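Local coordinates for protein sulfotransferase (Mycobacterium tuberculosis, PDB 2ZQ5) that probably transfers a sulfonate group from the donor PAPS to an acceptor molecule, as other members of the sulfotransferase family do, at residues P130-R134 against E135-S139; E170-E173 against C174-L178; A197-L200 against S201-W205; G282-I285 against G286-M290. All blocks are in the same frame, centred on the assembly; numbering follows the deposited sequence.

Overall arrangement
Interaction 2 is the most central of the four, about 5 Å between its centre and that of the chain, and is buried. Its chemistry is polar: carboxylates, an amide and a bridging water at the start of helix 175-178. Interactions 1, 3 and 4 lie farther out and are partly buried. Interactions 1 and 3 each lay a polar side chain flat over a tryptophan, an arginine in a loop and a glutamine at a helix end. Interaction 4 is mostly backbone bonding in the first turns of helix 282-304. Interactions 1 and 3 lie on opposite sides of the chain centre. Interactions 2 and 3 involve successive helices, 175-178 and 194-201.

Interaction 1: residues P130-R134 against E135-S139; sequences PRPPR and ETWES
Arg134 lies flat over one face of the Trp137 indole. The guanidinium and ring planes are only 6° apart, and the two side chains cross at about a right angle. CD of Arg134 makes a CH-pi contact, 3.5 Å from the centroid of the six-membered ring of Trp137 and almost on its normal. NE of Arg134 follows at 3.5 Å from CZ3 of Trp137, with the guanidinium over the rim near CE3. Arg134 reaches this place because CG is anti to the backbone N (chi1 -173°) and the chain then bends at chi2. Water 2 joins NH2 of Arg134 to OE2 of Glu138.

The edge of the indole has other partners. NE1 of Trp137 donates to the carbonyl O of Pro132 at 3.0 Å. That oxygen lies near the ring plane, but the donor stands above the carbonyl plane of Pro132. CG of Arg131 touches the same edge at CZ2. The tip of Arg131 turns elsewhere, to Gln118, Gly119 and Asp223.

Pro133 O takes two bonds from one residue. OG1 of Thr136 donates in the carbonyl plane at 2.6 Å, and N of Thr136 donates from above it at 2.9 Å. Trp137 N donates to Arg134 O.

Pro133-Thr136 and Arg134-Trp137 are thus overlapping type I turns, in the loop that links helices 122-126 and 141-156 of the sulfotransferase fold.

Interaction 2: residues E170-E173 against C174-L178; sequences ELEE and CWQLL
Gln176 and Glu172 meet through one side-chain hydrogen bond. NE2 of Gln176 donates to OE1 of Glu172 at 3.0 Å. The donor comes from above the carboxylate plane, and the amide and carboxylate planes are 80° apart. CG of Gln176 packs against CD of Glu172 at 3.6 Å, so the two chains also touch along their aliphatic parts.

The other oxygen of Glu172 faces back to its own loop. N of Glu173 donates to OE2 of Glu172 at 2.8 Å, on the anti lone pair. Water 3 donates to the same OE2 and accepts from NE1 of Trp175, and so bridges the carboxylate to the indole. With both oxygens engaged, the carboxylate is probably fixed in its rotation.

The carboxylate of Glu173 stands at the edge of the indole, while its backbone O lies over one face. Its OE1 is in the ring plane, 3.1 Å from NE1 of Trp175, with the carboxylate plane at 90° to the ring. The indole is brought round to Glu173 by a chi1 of 65°, which sets CG of Trp175 between the backbone N and the carbonyl carbon.

N of Gln176 donates to O of Glu173 at 3.2 Å. This closes a type I turn over Cys174 and Trp175, which leads the loop into helix 175-178. There O of Cys174 accepts from both Leu177 N and Leu178 N.

In the next shell, OE2 of Glu173 forms a salt bridge with Lys231, at the end of strand 227-231 in the central parallel sheet. NE2 of Gln176 also bonds Glu126 of helix 122-126. The backbone of Glu172 bonds Leu120, and that of Cys174 bonds Lys231.

Interaction 3: residues A197-L200 against S201-W205; sequences ADWL and SRQDW
Gln203 folds back over Trp199, four residues earlier. Its CB sits 3.6 Å from O of Leu200. CG lies over the indole, 3.5 Å from the centroid of the six-membered ring of Trp199 and only 4° off its normal, a CH-pi contact. CD is 3.4 Å from CE2 and CZ2 of Trp199. OE1 lies near CZ2. NE2 lies above the ring on the five-membered side and donates to O of Trp199 at 2.9 Å. The amide is stacked on the ring, the planes 6° apart. A bend at chi2 (-50°) turns the amide back over the indole, and the NE2 bond should hold it flat there.

O of Trp199 is gripped twice. N of Arg202 and NE2 of Gln203 reach it from opposite faces of its plane. N of Gln203 takes O of Leu200 in turn.

On the solvent side, NH2 of Arg202 forms a salt bridge with OD2 of Asp198 at 2.8 Å. The carboxylate oxygen lies near the guanidinium plane, but the arginine approaches from above the carboxylate. OG of Ser201 donates to O of Asp198 at 2.7 Å. On the inner side, CG of Leu200 packs on CZ2 of Trp205 at 3.7 Å, and water 5 joins O of Leu200 to NE1 of Trp205.

The group finishes helix 194-201 and leads to helix 206-219, where Asp204 bonds Thr206. Trp199 lies against Ala39 and Val42 of helix 36-50, and its NE1 bonds Glu38 there.

Interaction 4: residues G282-I285 against G286-M290; sequences GAQI and GADAM
Gln284 and Asp288, one helical turn apart, are joined first by the backbone. N of Asp288 donates to O of Gln284 at 3.0 Å, with an N-H...O angle of 167°. The bonds on either side are of the same kind. N of Ala287 donates to O of Ala283 at 2.9 Å, and N of Ala289 to O of Ile285 at 2.9 Å. The bond from N of Gly286 to O of Gly282 is weak, at 3.3 Å. These i to i+4 bonds build the first turns of helix 282-304.

Polar side chains meet once. The amide of Gln284 lies beside OD1 of Asp288, the two flat groups about 35° apart. Gln284 leans along the helix because CG is anti to the backbone N (chi1 -168°) and the chain bends at chi2. Which amide atom faces the carboxylate is doubtful. The other oxygen of Asp288, OD2, bonds ND1 of His192.

Van der Waals contacts are slight. The methyl groups of Ala287 and Ala289 only brush the carbonyl oxygens one turn back, CB of Ala289 lying 3.3 Å from O of Ile285. Apolar packing is directed outside the two segments: Ile285 and Ala289 both turn to helix 262-272, where both touch Cys266.

Backbone bonds therefore carry most of this contact. The carboxylate lies within the first two turns or so of its helix, where the helix dipole may modestly favour a negative charge, and its bond to His192 ties that turn to a neighbouring loop.

Interaction 1: residues P130-R134 against E135-S139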
loop_
_atom_site.group_PDB
_atom_site.type_symbol
_atom_site.label_atom_id
_atom_site.label_comp_id
_atom_site.label_asym_id
_atom_site.label_seq_id
_atom_site.Cartn_x
_atom_site.Cartn_y
_atom_site.Cartn_z
ATOM N N PRO A 130 1.586 19.390 -2.445
ATOM C CA PRO A 130 1.934 19.398 -3.867
ATOM C C PRO A 130 3.424 19.083 -4.020
ATOM O O PRO A 130 4.259 19.627 -3.296
ATOM C CB PRO A 130 1.597 20.824 -4.295
ATOM C CG PRO A 130 0.463 21.189 -3.378
ATOM C CD PRO A 130 0.944 20.659 -2.054
ATOM N N ARG A 131 3.753 18.199 -4.952
ATOM C CA ARG A 131 5.143 17.819 -5.182
ATOM C C ARG A 131 5.971 18.986 -5.712
ATOM O O ARG A 131 5.708 19.502 -6.797
ATOM C CB ARG A 131 5.205 16.662 -6.179
ATOM C CG ARG A 131 6.602 16.114 -6.409
ATOM C CD ARG A 131 6.635 15.077 -7.521
ATOM N NE ARG A 131 5.797 13.908 -7.262
ATOM C CZ ARG A 131 4.621 13.683 -7.840
ATOM N NH1 ARG A 131 4.125 14.550 -8.715
ATOM N NH2 ARG A 131 3.948 12.574 -7.562
ATOM N N PRO A 132 6.983 19.424 -4.947
ATOM C CA PRO A 132 7.823 20.538 -5.401
ATOM C C PRO A 132 8.750 20.059 -6.514
ATOM O O PRO A 132 8.939 18.854 -6.694
ATOM C CB PRO A 132 8.619 20.914 -4.148
ATOM C CG PRO A 132 7.803 20.365 -3.009
ATOM C CD PRO A 132 7.301 19.061 -3.556
ATOM N N PRO A 133 9.333 20.992 -7.281
ATOM C CA PRO A 133 10.239 20.575 -8.353
ATOM C C PRO A 133 11.351 19.723 -7.741
ATOM O O PRO A 133 11.888 20.057 -6.682
ATOM C CB PRO A 133 10.742 21.903 -8.905
ATOM C CG PRO A 133 9.557 22.797 -8.724
ATOM C CD PRO A 133 9.102 22.447 -7.324
ATOM N N ARG A 134 11.691 18.630 -8.415
ATOM C CA ARG A 134 12.702 17.694 -7.935
ATOM C C ARG A 134 14.012 18.309 -7.459
ATOM O O ARG A 134 14.542 17.919 -6.418
ATOM C CB ARG A 134 13.006 16.657 -9.018
ATOM C CG ARG A 134 13.930 15.543 -8.553
ATOM C CD ARG A 134 13.259 14.697 -7.479
ATOM N NE ARG A 134 14.134 13.645 -6.966
ATOM C CZ ARG A 134 15.165 13.856 -6.156
ATOM N NH1 ARG A 134 15.460 15.087 -5.756
ATOM N NH2 ARG A 134 15.906 12.835 -5.746
ATOM N N GLU A 135 14.531 19.268 -8.215
ATOM C CA GLU A 135 15.799 19.897 -7.867
ATOM C C GLU A 135 15.799 20.657 -6.540
ATOM O O GLU A 135 16.860 21.029 -6.033
ATOM C CB GLU A 135 16.249 20.835 -8.994
ATOM C CG GLU A 135 15.345 22.037 -9.242
ATOM C CD GLU A 135 14.121 21.718 -10.086
ATOM O OE1 GLU A 135 13.373 22.665 -10.410
ATOM O OE2 GLU A 135 13.906 20.536 -10.430
ATOM N N THR A 136 14.621 20.874 -5.964
ATOM C CA THR A 136 14.526 21.610 -4.705
ATOM C C THR A 136 14.432 20.747 -3.454
ATOM O O THR A 136 14.565 21.249 -2.343
ATOM C CB THR A 136 13.299 22.545 -4.689
ATOM O OG1 THR A 136 12.098 21.759 -4.669
ATOM C CG2 THR A 136 13.294 23.449 -5.915
ATOM N N TRP A 137 14.207 19.451 -3.625
ATOM C CA TRP A 137 14.051 18.574 -2.471
ATOM C C TRP A 137 15.162 18.622 -1.428
ATOM O O TRP A 137 14.879 18.704 -0.235
ATOM C CB TRP A 137 13.840 17.133 -2.932
ATOM C CG TRP A 137 12.555 16.928 -3.688
ATOM C CD1 TRP A 137 11.703 17.897 -4.150
ATOM C CD2 TRP A 137 12.010 15.678 -4.119
ATOM N NE1 TRP A 137 10.666 17.324 -4.845
ATOM C CE2 TRP A 137 10.831 15.964 -4.842
ATOM C CE3 TRP A 137 12.405 14.343 -3.967
ATOM C CZ2 TRP A 137 10.043 14.961 -5.416
ATOM C CZ3 TRP A 137 11.622 13.347 -4.537
ATOM C CH2 TRP A 137 10.455 13.663 -5.254
ATOM N N GLU A 138 16.419 18.571 -1.865
ATOM C CA GLU A 138 17.539 18.592 -0.927
ATOM C C GLU A 138 17.648 19.892 -0.132
ATOM O O GLU A 138 18.442 19.987 0.807
ATOM C CB GLU A 138 18.857 18.336 -1.665
ATOM C CG GLU A 138 19.016 16.932 -2.238
ATOM C CD GLU A 138 18.920 15.842 -1.185
ATOM O OE1 GLU A 138 19.169 16.130 0.005
ATOM O OE2 GLU A 138 18.609 14.689 -1.550
ATOM N N SER A 139 16.854 20.890 -0.512
ATOM C CA SER A 139 16.856 22.179 0.172
ATOM C C SER A 139 15.520 22.409 0.872
ATOM O O SER A 139 15.319 23.433 1.526
ATOM C CB SER A 139 17.101 23.310 -0.831
ATOM O OG SER A 139 18.349 23.159 -1.487
HETATM O O HOH W 1 16.756 17.750 -4.733
HETATM O O HOH W 2 17.210 14.196 -3.688
#

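Interaction 2: residues E170-E173 against C174-L178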
loop_
_atom_site.group_PDB
_atom_site.type_symbol
_atom_site.label_atom_id
_atom_site.label_comp_id
_atom_site.label_asym_id
_atom_site.label_seq_id
_atom_site.Cartn_x
_atom_site.Cartn_y
_atom_site.Cartn_z
ATOM N N GLU A 170 11.992 7.314 -2.668
ATOM C CA GLU A 170 11.489 6.088 -3.285
ATOM C C GLU A 170 9.970 6.095 -3.410
ATOM O O GLU A 170 9.282 6.784 -2.661
ATOM C CB GLU A 170 11.919 4.868 -2.470
ATOM C CG GLU A 170 13.392 4.513 -2.584
ATOM C CD GLU A 170 13.740 3.253 -1.811
ATOM O OE1 GLU A 170 13.752 3.297 -0.563
ATOM O OE2 GLU A 170 13.989 2.212 -2.454
ATOM N N LEU A 171 9.449 5.319 -4.355
ATOM C CA LEU A 171 8.004 5.249 -4.558
ATOM C C LEU A 171 7.341 4.340 -3.530
ATOM O O LEU A 171 7.790 3.216 -3.290
ATOM C CB LEU A 171 7.687 4.765 -5.976
ATOM C CG LEU A 171 8.251 5.615 -7.122
ATOM C CD1 LEU A 171 7.728 5.087 -8.445
ATOM C CD2 LEU A 171 7.844 7.071 -6.947
ATOM N N GLU A 172 6.268 4.844 -2.930
ATOM C CA GLU A 172 5.519 4.125 -1.906
ATOM C C GLU A 172 4.217 3.518 -2.422
ATOM O O GLU A 172 3.689 3.926 -3.460
ATOM C CB GLU A 172 5.185 5.069 -0.746
ATOM C CG GLU A 172 6.054 4.924 0.491
ATOM C CD GLU A 172 5.841 3.605 1.214
ATOM O OE1 GLU A 172 6.258 3.510 2.385
ATOM O OE2 GLU A 172 5.273 2.663 0.617
ATOM N N GLU A 173 3.703 2.556 -1.663
ATOM C CA GLU A 173 2.457 1.881 -1.995
ATOM C C GLU A 173 1.258 2.697 -1.527
ATOM O O GLU A 173 1.359 3.507 -0.601
ATOM C CB GLU A 173 2.416 0.502 -1.347
ATOM C CG GLU A 173 3.486 -0.450 -1.835
ATOM C CD GLU A 173 3.343 -1.813 -1.205
ATOM O OE1 GLU A 173 3.195 -1.869 0.031
ATOM O OE2 GLU A 173 3.382 -2.822 -1.940
ATOM N N CYS A 174 0.112 2.444 -2.149
ATOM C CA CYS A 174 -1.111 3.175 -1.837
ATOM C C CYS A 174 -1.640 3.047 -0.415
ATOM O O CYS A 174 -2.423 3.893 0.016
ATOM C CB CYS A 174 -2.212 2.785 -2.826
ATOM S SG CYS A 174 -1.783 3.071 -4.567
ATOM N N TRP A 175 -1.233 2.013 0.321
ATOM C CA TRP A 175 -1.729 1.887 1.689
ATOM C C TRP A 175 -1.328 3.109 2.505
ATOM O O TRP A 175 -1.987 3.441 3.488
ATOM C CB TRP A 175 -1.226 0.602 2.374
ATOM C CG TRP A 175 0.250 0.536 2.600
ATOM C CD1 TRP A 175 1.178 -0.053 1.789
ATOM C CD2 TRP A 175 0.974 1.093 3.704
ATOM N NE1 TRP A 175 2.437 0.102 2.320
ATOM C CE2 TRP A 175 2.341 0.801 3.493
ATOM C CE3 TRP A 175 0.602 1.810 4.848
ATOM C CZ2 TRP A 175 3.338 1.204 4.389
ATOM C CZ3 TRP A 175 1.597 2.211 5.739
ATOM C CH2 TRP A 175 2.949 1.903 5.500
ATOM N N GLN A 176 -0.258 3.787 2.090
ATOM C CA GLN A 176 0.188 4.980 2.804
ATOM C C GLN A 176 -0.863 6.080 2.712
ATOM O O GLN A 176 -0.902 6.979 3.549
ATOM C CB GLN A 176 1.527 5.467 2.250
ATOM C CG GLN A 176 2.710 4.656 2.752
ATOM C CD GLN A 176 3.258 5.167 4.074
ATOM O OE1 GLN A 176 2.507 5.532 4.980
ATOM N NE2 GLN A 176 4.580 5.189 4.191
ATOM N N LEU A 177 -1.708 6.008 1.688
ATOM C CA LEU A 177 -2.786 6.977 1.529
ATOM C C LEU A 177 -4.083 6.410 2.093
ATOM O O LEU A 177 -4.793 7.097 2.823
ATOM C CB LEU A 177 -2.998 7.341 0.055
ATOM C CG LEU A 177 -1.882 8.109 -0.652
ATOM C CD1 LEU A 177 -2.258 8.297 -2.107
ATOM C CD2 LEU A 177 -1.660 9.465 0.021
ATOM N N LEU A 178 -4.380 5.154 1.763
ATOM C CA LEU A 178 -5.609 4.509 2.221
ATOM C C LEU A 178 -5.702 4.386 3.742
ATOM O O LEU A 178 -6.803 4.303 4.298
ATOM C CB LEU A 178 -5.748 3.132 1.562
ATOM C CG LEU A 178 -5.900 3.159 0.036
ATOM C CD1 LEU A 178 -5.663 1.772 -0.524
ATOM C CD2 LEU A 178 -7.280 3.673 -0.351
HETATM O O HOH W 3 5.346 0.034 1.647
#

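Interaction 3: residues A197-L200 against S201-W205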
loop_
_atom_site.group_PDB
_atom_site.type_symbol
_atom_site.label_atom_id
_atom_site.label_comp_id
_atom_site.label_asym_id
_atom_site.label_seq_id
_atom_site.Cartn_x
_atom_site.Cartn_y
_atom_site.Cartn_z
ATOM N N ALA A 197 -10.413 -8.128 9.295
ATOM C CA ALA A 197 -10.298 -8.648 7.937
ATOM C C ALA A 197 -11.686 -9.001 7.392
ATOM O O ALA A 197 -12.007 -8.700 6.242
ATOM C CB ALA A 197 -9.392 -9.884 7.919
ATOM N N ASP A 198 -12.499 -9.634 8.234
ATOM C CA ASP A 198 -13.856 -10.039 7.876
ATOM C C ASP A 198 -14.724 -8.818 7.594
ATOM O O ASP A 198 -15.452 -8.772 6.602
ATOM C CB ASP A 198 -14.471 -10.850 9.020
ATOM C CG ASP A 198 -15.928 -11.200 8.775
ATOM O OD1 ASP A 198 -16.202 -11.996 7.856
ATOM O OD2 ASP A 198 -16.798 -10.674 9.504
ATOM N N TRP A 199 -14.646 -7.833 8.482
ATOM C CA TRP A 199 -15.412 -6.606 8.330
ATOM C C TRP A 199 -15.021 -5.919 7.021
ATOM O O TRP A 199 -15.876 -5.524 6.227
ATOM C CB TRP A 199 -15.128 -5.671 9.513
ATOM C CG TRP A 199 -15.804 -4.332 9.417
ATOM C CD1 TRP A 199 -17.088 -4.031 9.775
ATOM C CD2 TRP A 199 -15.238 -3.122 8.899
ATOM N NE1 TRP A 199 -17.355 -2.706 9.511
ATOM C CE2 TRP A 199 -16.236 -2.127 8.973
ATOM C CE3 TRP A 199 -13.981 -2.783 8.379
ATOM C CZ2 TRP A 199 -16.017 -0.811 8.543
ATOM C CZ3 TRP A 199 -13.762 -1.474 7.951
ATOM C CH2 TRP A 199 -14.779 -0.507 8.037
ATOM N N LEU A 200 -13.719 -5.788 6.793
ATOM C CA LEU A 200 -13.232 -5.132 5.588
ATOM C C LEU A 200 -13.711 -5.818 4.310
ATOM O O LEU A 200 -14.018 -5.147 3.319
ATOM C CB LEU A 200 -11.701 -5.066 5.617
ATOM C CG LEU A 200 -11.023 -4.251 4.513
ATOM C CD1 LEU A 200 -11.541 -2.811 4.535
ATOM C CD2 LEU A 200 -9.512 -4.282 4.719
ATOM N N SER A 201 -13.794 -7.148 4.334
ATOM C CA SER A 201 -14.232 -7.895 3.154
ATOM C C SER A 201 -15.680 -7.581 2.770
ATOM O O SER A 201 -16.099 -7.864 1.650
ATOM C CB SER A 201 -14.079 -9.401 3.384
ATOM O OG SER A 201 -15.125 -9.907 4.187
ATOM N N ARG A 202 -16.434 -6.992 3.693
ATOM C CA ARG A 202 -17.834 -6.646 3.447
ATOM C C ARG A 202 -18.043 -5.163 3.141
ATOM O O ARG A 202 -19.166 -4.733 2.889
ATOM C CB ARG A 202 -18.688 -7.019 4.668
ATOM C CG ARG A 202 -18.817 -8.515 4.925
ATOM C CD ARG A 202 -19.638 -8.808 6.177
ATOM N NE ARG A 202 -18.823 -8.879 7.391
ATOM C CZ ARG A 202 -18.913 -8.032 8.411
ATOM N NH1 ARG A 202 -19.783 -7.031 8.377
ATOM N NH2 ARG A 202 -18.139 -8.191 9.475
ATOM N N GLN A 203 -16.967 -4.382 3.150
ATOM C CA GLN A 203 -17.080 -2.945 2.921
ATOM C C GLN A 203 -16.999 -2.468 1.485
ATOM O O GLN A 203 -16.400 -3.113 0.625
ATOM C CB GLN A 203 -16.000 -2.198 3.713
ATOM C CG GLN A 203 -16.004 -2.470 5.201
ATOM C CD GLN A 203 -17.381 -2.309 5.804
ATOM O OE1 GLN A 203 -17.973 -1.226 5.764
ATOM N NE2 GLN A 203 -17.906 -3.392 6.366
ATOM N N ASP A 204 -17.617 -1.318 1.244
ATOM C CA ASP A 204 -17.564 -0.680 -0.058
ATOM C C ASP A 204 -16.328 0.215 0.029
ATOM O O ASP A 204 -16.277 1.139 0.843
ATOM C CB ASP A 204 -18.814 0.168 -0.295
ATOM C CG ASP A 204 -18.663 1.106 -1.470
ATOM O OD1 ASP A 204 -17.921 0.758 -2.415
ATOM O OD2 ASP A 204 -19.290 2.188 -1.449
ATOM N N TRP A 205 -15.320 -0.080 -0.787
ATOM C CA TRP A 205 -14.081 0.692 -0.774
ATOM C C TRP A 205 -14.165 2.010 -1.533
ATOM O O TRP A 205 -13.234 2.816 -1.474
ATOM C CB TRP A 205 -12.938 -0.107 -1.405
ATOM C CG TRP A 205 -12.394 -1.267 -0.624
ATOM C CD1 TRP A 205 -12.922 -2.523 -0.539
ATOM C CD2 TRP A 205 -11.134 -1.312 0.059
ATOM N NE1 TRP A 205 -12.059 -3.354 0.142
ATOM C CE2 TRP A 205 -10.955 -2.635 0.519
ATOM C CE3 TRP A 205 -10.136 -0.362 0.320
ATOM C CZ2 TRP A 205 -9.815 -3.036 1.224
ATOM C CZ3 TRP A 205 -9.000 -0.760 1.021
ATOM C CH2 TRP A 205 -8.848 -2.086 1.464
HETATM O O HOH W 4 -18.809 -11.619 7.212
HETATM O O HOH W 5 -12.465 -5.999 1.004
HETATM O O HOH W 6 -14.984 -5.357 0.198
#

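Interaction 4: residues G282-I285 against G286-M290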
loop_
_atom_site.group_PDB
_atom_site.type_symbol
_atom_site.label_atom_id
_atom_site.label_comp_id
_atom_site.label_asym_id
_atom_site.label_seq_id
_atom_site.Cartn_x
_atom_site.Cartn_y
_atom_site.Cartn_z
ATOM N N GLY A 282 4.252 -18.183 13.795
ATOM C CA GLY A 282 4.185 -19.495 13.174
ATOM C C GLY A 282 2.969 -19.862 12.343
ATOM O O GLY A 282 2.642 -19.192 11.365
ATOM N N ALA A 283 2.305 -20.945 12.736
ATOM C CA ALA A 283 1.136 -21.447 12.022
ATOM C C ALA A 283 0.007 -20.438 11.865
ATOM O O ALA A 283 -0.737 -20.490 10.887
ATOM C CB ALA A 283 0.613 -22.709 12.703
ATOM N N GLN A 284 -0.137 -19.529 12.823
ATOM C CA GLN A 284 -1.201 -18.538 12.724
ATOM C C GLN A 284 -0.933 -17.581 11.569
ATOM O O GLN A 284 -1.858 -17.161 10.877
ATOM C CB GLN A 284 -1.343 -17.756 14.028
ATOM C CG GLN A 284 -2.614 -16.912 14.083
ATOM C CD GLN A 284 -3.875 -17.744 13.934
ATOM O OE1 GLN A 284 -4.513 -17.759 12.876
ATOM N NE2 GLN A 284 -4.236 -18.454 14.992
ATOM N N ILE A 285 0.332 -17.232 11.356
ATOM C CA ILE A 285 0.668 -16.348 10.245
ATOM C C ILE A 285 0.327 -17.056 8.936
ATOM O O ILE A 285 -0.207 -16.445 8.008
ATOM C CB ILE A 285 2.166 -15.974 10.249
ATOM C CG1 ILE A 285 2.484 -15.131 11.488
ATOM C CG2 ILE A 285 2.511 -15.207 8.977
ATOM C CD1 ILE A 285 3.954 -14.819 11.649
ATOM N N GLY A 286 0.629 -18.350 8.869
ATOM C CA GLY A 286 0.337 -19.117 7.672
ATOM C C GLY A 286 -1.154 -19.188 7.390
ATOM O O GLY A 286 -1.587 -19.002 6.250
ATOM N N ALA A 287 -1.943 -19.460 8.425
ATOM C CA ALA A 287 -3.386 -19.554 8.272
ATOM C C ALA A 287 -3.969 -18.228 7.805
ATOM O O ALA A 287 -4.783 -18.193 6.881
ATOM C CB ALA A 287 -4.029 -19.972 9.594
ATOM N N ASP A 288 -3.547 -17.138 8.440
ATOM C CA ASP A 288 -4.045 -15.817 8.077
ATOM C C ASP A 288 -3.640 -15.417 6.655
ATOM O O ASP A 288 -4.446 -14.845 5.918
ATOM C CB ASP A 288 -3.556 -14.768 9.087
ATOM C CG ASP A 288 -4.184 -14.938 10.464
ATOM O OD1 ASP A 288 -5.051 -15.824 10.626
ATOM O OD2 ASP A 288 -3.818 -14.179 11.387
ATOM N N ALA A 289 -2.406 -15.730 6.264
ATOM C CA ALA A 289 -1.929 -15.385 4.922
ATOM C C ALA A 289 -2.667 -16.184 3.855
ATOM O O ALA A 289 -2.995 -15.662 2.789
ATOM C CB ALA A 289 -0.423 -15.632 4.813
ATOM N N MET A 290 -2.924 -17.457 4.138
ATOM C CA MET A 290 -3.641 -18.296 3.190
ATOM C C MET A 290 -5.021 -17.701 2.933
ATOM O O MET A 290 -5.488 -17.663 1.795
ATOM C CB MET A 290 -3.782 -19.717 3.742
ATOM C CG MET A 290 -2.495 -20.532 3.724
ATOM S SD MET A 290 -2.151 -21.292 2.119
ATOM C CE MET A 290 -3.192 -22.749 2.229
#